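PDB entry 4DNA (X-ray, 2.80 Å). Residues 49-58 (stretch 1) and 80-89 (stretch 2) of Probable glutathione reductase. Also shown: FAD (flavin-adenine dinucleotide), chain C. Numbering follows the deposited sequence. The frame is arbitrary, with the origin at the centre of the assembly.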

ATOM      1  N   VAL A  49       3.396  14.522  11.094  1.00 65.99           N
ATOM      2  CA  VAL A  49       4.085  13.524  11.942  1.00 65.26           C
ATOM      3  C   VAL A  49       3.212  13.102  13.116  1.00 64.58           C
ATOM      4  O   VAL A  49       2.714  11.980  13.122  1.00 64.78           O
ATOM      5  CB  VAL A  49       5.489  13.974  12.462  1.00 66.05           C
ATOM      6  CG1 VAL A  49       6.031  12.987  13.490  1.00 65.23           C
ATOM      7  CG2 VAL A  49       6.490  14.127  11.325  1.00 66.31           C
ATOM      8  N   PRO A  50       3.009  13.996  14.106  1.00 64.75           N
ATOM      9  CA  PRO A  50       2.188  13.556  15.237  1.00 64.89           C
ATOM     10  C   PRO A  50       0.834  13.022  14.790  1.00 64.35           C
ATOM     11  O   PRO A  50       0.336  12.051  15.369  1.00 64.67           O
ATOM     12  CB  PRO A  50       2.002  14.824  16.084  1.00 64.58           C
ATOM     13  CG  PRO A  50       2.489  15.947  15.245  1.00 66.69           C
ATOM     14  CD  PRO A  50       3.458  15.388  14.256  1.00 66.24           C
ATOM     15  N   LYS A  51       0.248  13.629  13.764  1.00 63.52           N
ATOM     16  CA  LYS A  51      -1.074  13.222  13.344  1.00 63.11           C
ATOM     17  C   LYS A  51      -1.083  11.739  13.010  1.00 62.80           C
ATOM     18  O   LYS A  51      -1.926  10.985  13.504  1.00 62.96           O
ATOM     19  CB  LYS A  51      -1.564  14.059  12.166  1.00 63.32           C
ATOM     20  CG  LYS A  51      -2.730  13.436  11.410  1.00 62.34           C
ATOM     21  CD  LYS A  51      -2.317  12.955  10.028  1.00 61.47           C
ATOM     22  CE  LYS A  51      -2.059  14.157   9.142  1.00 64.02           C
ATOM     23  NZ  LYS A  51      -2.031  13.792   7.712  1.00 64.80           N
ATOM     24  N   LYS A  52      -0.125  11.322  12.196  1.00 62.52           N
ATOM     25  CA  LYS A  52      -0.101   9.957  11.684  1.00 62.50           C
ATOM     26  C   LYS A  52       0.110   8.947  12.817  1.00 63.12           C
ATOM     27  O   LYS A  52      -0.372   7.810  12.741  1.00 62.72           O
ATOM     28  CB  LYS A  52       0.960   9.829  10.580  1.00 63.64           C
ATOM     29  CG  LYS A  52       1.003   8.502   9.827  1.00 63.81           C
ATOM     30  CD  LYS A  52      -0.183   8.293   8.891  1.00 65.80           C
ATOM     31  CE  LYS A  52      -0.018   7.023   8.064  1.00 66.90           C
ATOM     32  NZ  LYS A  52       1.118   7.107   7.105  1.00 66.59           N
ATOM     33  N   LEU A  53       0.811   9.364  13.866  1.00 62.54           N
ATOM     34  CA  LEU A  53       1.008   8.509  15.023  1.00 62.92           C
ATOM     35  C   LEU A  53      -0.323   8.251  15.720  1.00 62.86           C
ATOM     36  O   LEU A  53      -0.682   7.110  16.030  1.00 62.03           O
ATOM     37  CB  LEU A  53       2.027   9.131  15.981  1.00 64.25           C
ATOM     38  CG  LEU A  53       3.478   9.279  15.469  1.00 66.11           C
ATOM     39  CD1 LEU A  53       4.403   9.772  16.572  1.00 65.65           C
ATOM     40  CD2 LEU A  53       4.039   7.987  14.888  1.00 65.51           C
ATOM     41  N   TYR A  54      -1.070   9.323  15.934  1.00 62.48           N
ATOM     42  CA  TYR A  54      -2.364   9.249  16.598  1.00 61.60           C
ATOM     43  C   TYR A  54      -3.337   8.411  15.780  1.00 61.34           C
ATOM     44  O   TYR A  54      -4.190   7.720  16.327  1.00 61.02           O
ATOM     45  CB  TYR A  54      -2.888  10.667  16.848  1.00 60.48           C
ATOM     46  CG  TYR A  54      -2.270  11.339  18.081  1.00 60.94           C
ATOM     47  CD1 TYR A  54      -0.944  11.076  18.477  1.00 61.59           C
ATOM     48  CD2 TYR A  54      -3.010  12.240  18.845  1.00 60.12           C
ATOM     49  CE1 TYR A  54      -0.389  11.684  19.598  1.00 61.13           C
ATOM     50  CE2 TYR A  54      -2.461  12.851  19.959  1.00 62.02           C
ATOM     51  CZ  TYR A  54      -1.157  12.568  20.336  1.00 62.06           C
ATOM     52  OH  TYR A  54      -0.640  13.185  21.448  1.00 62.26           O
ATOM     53  N   VAL A  55      -3.183   8.461  14.461  1.00 60.87           N
ATOM     54  CA  VAL A  55      -3.944   7.595  13.581  1.00 60.06           C
ATOM     55  C   VAL A  55      -3.607   6.152  13.921  1.00 60.93           C
ATOM     56  O   VAL A  55      -4.508   5.328  14.092  1.00 62.04           O
ATOM     57  CB  VAL A  55      -3.628   7.852  12.102  1.00 59.94           C
ATOM     58  CG1 VAL A  55      -4.169   6.730  11.247  1.00 60.08           C
ATOM     59  CG2 VAL A  55      -4.193   9.186  11.659  1.00 60.66           C
ATOM     60  N   TYR A  56      -2.311   5.858  14.028  1.00 60.81           N
ATOM     61  CA  TYR A  56      -1.861   4.520  14.352  1.00 61.58           C
ATOM     62  C   TYR A  56      -2.416   4.090  15.706  1.00 62.24           C
ATOM     63  O   TYR A  56      -2.999   2.999  15.833  1.00 62.49           O
ATOM     64  CB  TYR A  56      -0.333   4.440  14.357  1.00 62.20           C
ATOM     65  CG  TYR A  56       0.333   4.463  12.995  1.00 62.12           C
ATOM     66  CD1 TYR A  56      -0.270   3.872  11.887  1.00 61.65           C
ATOM     67  CD2 TYR A  56       1.599   5.036  12.830  1.00 62.09           C
ATOM     68  CE1 TYR A  56       0.349   3.873  10.653  1.00 61.21           C
ATOM     69  CE2 TYR A  56       2.236   5.038  11.596  1.00 61.29           C
ATOM     70  CZ  TYR A  56       1.604   4.458  10.511  1.00 61.42           C
ATOM     71  OH  TYR A  56       2.207   4.464   9.272  1.00 61.14           O
ATOM     72  N   ALA A  57      -2.246   4.956  16.709  1.00 62.08           N
ATOM     73  CA  ALA A  57      -2.793   4.710  18.037  1.00 61.80           C
ATOM     74  C   ALA A  57      -4.255   4.356  17.957  1.00 62.79           C
ATOM     75  O   ALA A  57      -4.696   3.461  18.646  1.00 64.61           O
ATOM     76  CB  ALA A  57      -2.618   5.917  18.929  1.00 61.11           C
ATOM     77  N   SER A  58      -5.003   5.051  17.108  1.00 61.73           N
ATOM     78  CA  SER A  58      -6.435   4.834  17.019  1.00 62.02           C
ATOM     79  C   SER A  58      -6.801   3.562  16.276  1.00 63.22           C
ATOM     80  O   SER A  58      -7.870   3.014  16.517  1.00 64.69           O
ATOM     81  CB  SER A  58      -7.142   6.038  16.396  1.00 62.51           C
ATOM     82  OG  SER A  58      -6.627   6.316  15.111  1.00 61.66           O
ATOM     83  N   ASP A  80      -4.236   4.515  27.424  1.00 68.63           N
ATOM     84  CA  ASP A  80      -3.685   5.530  28.311  1.00 69.49           C
ATOM     85  C   ASP A  80      -3.228   6.744  27.485  1.00 68.14           C
ATOM     86  O   ASP A  80      -2.125   6.768  26.966  1.00 66.88           O
ATOM     87  CB  ASP A  80      -2.497   4.907  29.046  1.00 69.63           C
ATOM     88  CG  ASP A  80      -2.055   5.697  30.249  1.00 73.87           C
ATOM     89  OD1 ASP A  80      -1.887   6.941  30.156  1.00 72.38           O
ATOM     90  OD2 ASP A  80      -1.841   5.049  31.296  1.00 77.40           O
ATOM     91  N   TRP A  81      -4.073   7.757  27.378  1.00 65.78           N
ATOM     92  CA  TRP A  81      -3.724   9.001  26.688  1.00 65.51           C
ATOM     93  C   TRP A  81      -2.388   9.596  27.091  1.00 66.21           C
ATOM     94  O   TRP A  81      -1.544   9.900  26.254  1.00 65.72           O
ATOM     95  CB  TRP A  81      -4.845   9.988  26.917  1.00 64.68           C
ATOM     96  CG  TRP A  81      -4.664  11.364  26.340  1.00 64.03           C
ATOM     97  CD1 TRP A  81      -4.336  12.529  27.024  1.00 64.53           C
ATOM     98  CD2 TRP A  81      -4.856  11.790  24.945  1.00 62.50           C
ATOM     99  NE1 TRP A  81      -4.299  13.608  26.173  1.00 63.82           N
ATOM    100  CE2 TRP A  81      -4.600  13.235  24.916  1.00 62.91           C
ATOM    101  CE3 TRP A  81      -5.198  11.150  23.767  1.00 62.79           C
ATOM    102  CZ2 TRP A  81      -4.693  13.974  23.747  1.00 62.40           C
ATOM    103  CZ3 TRP A  81      -5.285  11.911  22.593  1.00 61.08           C
ATOM    104  CH2 TRP A  81      -5.039  13.286  22.586  1.00 60.87           C
ATOM    105  N   ALA A  82      -2.178   9.750  28.387  1.00 67.34           N
ATOM    106  CA  ALA A  82      -0.933  10.312  28.903  1.00 69.03           C
ATOM    107  C   ALA A  82       0.295   9.584  28.368  1.00 68.65           C
ATOM    108  O   ALA A  82       1.360  10.182  28.214  1.00 70.65           O
ATOM    109  CB  ALA A  82      -0.937  10.309  30.425  1.00 70.36           C
ATOM    110  N   LYS A  83       0.145   8.299  28.074  1.00 68.05           N
ATOM    111  CA  LYS A  83       1.272   7.543  27.549  1.00 70.11           C
ATOM    112  C   LYS A  83       1.564   7.816  26.066  1.00 68.26           C
ATOM    113  O   LYS A  83       2.726   7.950  25.675  1.00 67.13           O
ATOM    114  CB  LYS A  83       1.130   6.060  27.877  1.00 71.44           C
ATOM    115  CG  LYS A  83       1.921   5.725  29.130  1.00 76.19           C
ATOM    116  CD  LYS A  83       1.265   4.677  30.000  1.00 77.59           C
ATOM    117  CE  LYS A  83       2.125   4.408  31.227  1.00 85.56           C
ATOM    118  NZ  LYS A  83       1.339   3.772  32.327  1.00 90.56           N
ATOM    119  N   LEU A  84       0.500   7.927  25.268  1.00 66.92           N
ATOM    120  CA  LEU A  84       0.594   8.319  23.877  1.00 64.31           C
ATOM    121  C   LEU A  84       1.254   9.682  23.755  1.00 65.29           C
ATOM    122  O   LEU A  84       2.338   9.795  23.185  1.00 65.76           O
ATOM    123  CB  LEU A  84      -0.793   8.371  23.240  1.00 64.23           C
ATOM    124  CG  LEU A  84      -0.818   8.700  21.743  1.00 62.98           C
ATOM    125  CD1 LEU A  84       0.036   7.693  20.988  1.00 62.29           C
ATOM    126  CD2 LEU A  84      -2.232   8.722  21.199  1.00 61.00           C
ATOM    127  N   VAL A  85       0.598  10.714  24.284  1.00 65.16           N
ATOM    128  CA  VAL A  85       1.142  12.067  24.263  1.00 64.79           C
ATOM    129  C   VAL A  85       2.628  12.081  24.665  1.00 66.71           C
ATOM    130  O   VAL A  85       3.435  12.800  24.068  1.00 66.72           O
ATOM    131  CB  VAL A  85       0.332  13.009  25.174  1.00 65.17           C
ATOM    132  CG1 VAL A  85       0.816  14.441  25.038  1.00 66.83           C
ATOM    133  CG2 VAL A  85      -1.143  12.953  24.825  1.00 63.87           C
ATOM    134  N   ALA A  86       2.999  11.277  25.662  1.00 66.95           N
ATOM    135  CA  ALA A  86       4.387  11.250  26.097  1.00 68.47           C
ATOM    136  C   ALA A  86       5.264  10.596  25.031  1.00 68.41           C
ATOM    137  O   ALA A  86       6.303  11.150  24.634  1.00 68.62           O
ATOM    138  CB  ALA A  86       4.526  10.555  27.439  1.00 71.43           C
ATOM    139  N   ALA A  87       4.817   9.441  24.541  1.00 67.73           N
ATOM    140  CA  ALA A  87       5.514   8.725  23.479  1.00 66.85           C
ATOM    141  C   ALA A  87       5.706   9.633  22.271  1.00 66.93           C
ATOM    142  O   ALA A  87       6.730   9.567  21.591  1.00 68.30           O
ATOM    143  CB  ALA A  87       4.746   7.473  23.094  1.00 65.89           C
ATOM    144  N   LYS A  88       4.720  10.490  22.019  1.00 65.81           N
ATOM    145  CA  LYS A  88       4.788  11.451  20.923  1.00 65.91           C
ATOM    146  C   LYS A  88       5.856  12.518  21.152  1.00 66.07           C
ATOM    147  O   LYS A  88       6.654  12.781  20.259  1.00 66.68           O
ATOM    148  CB  LYS A  88       3.413  12.075  20.676  1.00 64.79           C
ATOM    149  CG  LYS A  88       3.299  12.958  19.444  1.00 63.11           C
ATOM    150  CD  LYS A  88       3.634  14.390  19.784  1.00 64.19           C
ATOM    151  CE  LYS A  88       2.780  14.875  20.933  1.00 66.09           C
ATOM    152  NZ  LYS A  88       3.412  16.041  21.610  1.00 68.84           N
ATOM    153  N   GLU A  89       5.882  13.125  22.335  1.00 66.17           N
ATOM    154  CA  GLU A  89       6.871  14.151  22.600  1.00 67.99           C
ATOM    155  C   GLU A  89       8.287  13.628  22.454  1.00 69.24           C
ATOM    156  O   GLU A  89       9.171  14.349  21.978  1.00 70.08           O
ATOM    157  CB  GLU A  89       6.712  14.745  23.985  1.00 67.67           C
ATOM    158  CG  GLU A  89       5.727  15.887  24.071  1.00 70.42           C
ATOM    159  CD  GLU A  89       6.064  17.111  23.232  1.00 69.99           C
ATOM    160  OE1 GLU A  89       7.207  17.628  23.285  1.00 66.55           O
ATOM    161  OE2 GLU A  89       5.127  17.587  22.553  1.00 70.54           O
TER
HETATM  162  PA  FAD C 500       5.639  25.608   8.894  1.00 71.98           P
HETATM  163  O1A FAD C 500       4.220  26.066   9.184  1.00 70.48           O
HETATM  164  O2A FAD C 500       6.026  24.146   8.850  1.00 72.80           O
HETATM  165  O5B FAD C 500       6.633  26.314   9.938  1.00 72.78           O
HETATM  166  C5B FAD C 500       7.104  27.659   9.781  1.00 72.43           C
HETATM  167  C4B FAD C 500       7.754  28.025  11.106  1.00 72.55           C
HETATM  168  O4B FAD C 500       8.011  29.423  11.228  1.00 71.01           O
HETATM  169  C3B FAD C 500       6.837  27.642  12.251  1.00 72.84           C
HETATM  170  O3B FAD C 500       7.535  26.719  13.100  1.00 71.60           O
HETATM  171  C2B FAD C 500       6.502  28.956  12.929  1.00 72.62           C
HETATM  172  O2B FAD C 500       6.377  28.799  14.343  1.00 72.55           O
HETATM  173  C1B FAD C 500       7.675  29.849  12.551  1.00 73.72           C
HETATM  174  N9A FAD C 500       7.351  31.295  12.502  1.00 74.97           N
HETATM  175  C8A FAD C 500       6.151  31.804  12.167  1.00 75.00           C
HETATM  176  N7A FAD C 500       6.150  33.159  12.175  1.00 76.00           N
HETATM  177  C5A FAD C 500       7.389  33.531  12.518  1.00 76.74           C
HETATM  178  C6A FAD C 500       8.048  34.834  12.703  1.00 78.41           C
HETATM  179  N6A FAD C 500       7.306  35.954  12.518  1.00 79.46           N
HETATM  180  N1A FAD C 500       9.360  34.836  13.059  1.00 78.97           N
HETATM  181  C2A FAD C 500      10.043  33.679  13.242  1.00 78.08           C
HETATM  182  N3A FAD C 500       9.495  32.451  13.087  1.00 77.06           N
HETATM  183  C4A FAD C 500       8.188  32.312  12.731  1.00 76.58           C
HETATM  184  N1  FAD C 500       0.898  18.136   5.040  1.00 64.60           N
HETATM  185  C2  FAD C 500       1.124  16.987   4.363  1.00 64.16           C
HETATM  186  O2  FAD C 500       1.779  17.026   3.298  1.00 64.41           O
HETATM  187  N3  FAD C 500       0.661  15.803   4.805  1.00 64.02           N
HETATM  188  C4  FAD C 500      -0.055  15.672   5.940  1.00 64.26           C
HETATM  189  O4  FAD C 500      -0.457  14.544   6.318  1.00 64.22           O
HETATM  190  C4X FAD C 500      -0.350  16.893   6.731  1.00 64.55           C
HETATM  191  N5  FAD C 500      -1.057  16.848   7.882  1.00 64.58           N
HETATM  192  C5X FAD C 500      -1.296  17.990   8.579  1.00 65.29           C
HETATM  193  C6  FAD C 500      -2.028  17.943   9.767  1.00 65.50           C
HETATM  194  C7  FAD C 500      -2.287  19.114  10.487  1.00 65.90           C
HETATM  195  C7M FAD C 500      -3.080  19.010  11.766  1.00 66.33           C
HETATM  196  C8  FAD C 500      -1.766  20.429   9.996  1.00 66.03           C
HETATM  197  C8M FAD C 500      -1.999  21.719  10.734  1.00 66.53           C
HETATM  198  C9  FAD C 500      -1.040  20.478   8.813  1.00 66.02           C
HETATM  199  C9A FAD C 500      -0.789  19.315   8.088  1.00 65.10           C
HETATM  200  N10 FAD C 500      -0.047  19.378   6.891  1.00 65.06           N
HETATM  201  C10 FAD C 500       0.187  18.171   6.192  1.00 64.81           C
HETATM  202  C1' FAD C 500       0.446  20.680   6.406  1.00 65.65           C
HETATM  203  C2' FAD C 500       1.925  20.911   6.683  1.00 67.39           C
HETATM  204  O2' FAD C 500       2.179  20.757   8.083  1.00 66.91           O
HETATM  205  C3' FAD C 500       2.353  22.294   6.187  1.00 69.69           C
HETATM  206  O3' FAD C 500       1.886  22.447   4.842  1.00 68.86           O
HETATM  207  C4' FAD C 500       3.868  22.502   6.217  1.00 68.81           C
HETATM  208  O4' FAD C 500       4.322  22.509   7.576  1.00 70.33           O
HETATM  209  C5' FAD C 500       4.256  23.811   5.552  1.00 70.03           C
HETATM  210  O5' FAD C 500       5.419  24.324   6.198  1.00 71.78           O
HETATM  211  P   FAD C 500       5.936  25.848   6.045  1.00 71.47           P
HETATM  212  O1P FAD C 500       7.309  25.845   5.399  1.00 71.86           O
HETATM  213  O2P FAD C 500       4.835  26.709   5.476  1.00 71.28           O
HETATM  214  O3P FAD C 500       6.179  26.328   7.559  1.00 72.18           O

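Two helical segments of one chain pack here at an angle of 144° between their N-to-C directions, closer to antiparallel than to perpendicular, with axes that approach to 10.7 Å. Tyr54 is the largest contributor to the packing between them, alongside Leu84 and Lys88. No hydrogen bond or salt bridge crosses the contact; side-chain packing holds it, over a modest 354 Å² of buried surface counting both sides.

The organizing packing motif is a knob in a hole. Tyr54 sits among Trp81, Leu84, Val85 and Lys88, the i, i+3, i+4, i+7 pattern that one face of a helix offers a visiting side chain. Its CA-to-CB bond points sideways, but the m rotamer (chi1 -80°) brings the ring across to the second helix, and Tyr54 gives up 109 Å², more than any other residue in the contact.

Around that ring the aromatic contacts differ in kind. Leu84 supplies a CH-pi contact: its CD2 lies 3.8 Å from the centroid of the Tyr54 ring and 12° off the normal, so the methyl sits almost squarely over the face. Trp81 approaches obliquely, with Tyr54 CE2 3.7 Å from Trp81 CH2, the six-membered ring's centroid 5.6 Å from that of the tyrosine and the planes at 73°.

Purely apolar packing extends from this center. Leu84, with a t,p rotamer, also places its CD2 3.6 Å from Ala57 CB; both CA-to-CB bonds point toward the opposing helix, and the small alanine, one turn beyond Tyr54 when counted as i+3, meets the same methyl that covers the ring. Toward the other end, Lys88 contributes its aliphatic stem: Lys88 CG lies 4.1 Å from Pro50 CB and 4.4 Å from Leu53 CD1. Here the CA atoms of Pro50 and Lys88 come within 6.6 Å.

Polar groups are accommodated without a polar bond across the contact. The Tyr54 hydroxyl has carbon neighbors across the contact, OH lying 3.4 Å from Val85 CG2 and 3.8 Å from Lys88 CE, while its hydrogen bonding is satisfied elsewhere in the structure. Lys88 buries its methylenes in the contact yet keeps its charge paired within its own helix, NZ standing 2.5 Å from Glu89 OE2 in a salt bridge.

At the start of the second helix, Asp80 is the N-cap: its OD1 accepts a weak bond from Lys83 N at 3.2 Å, and its OD2 forms a salt bridge with Lys83 NZ at 3.6 Å.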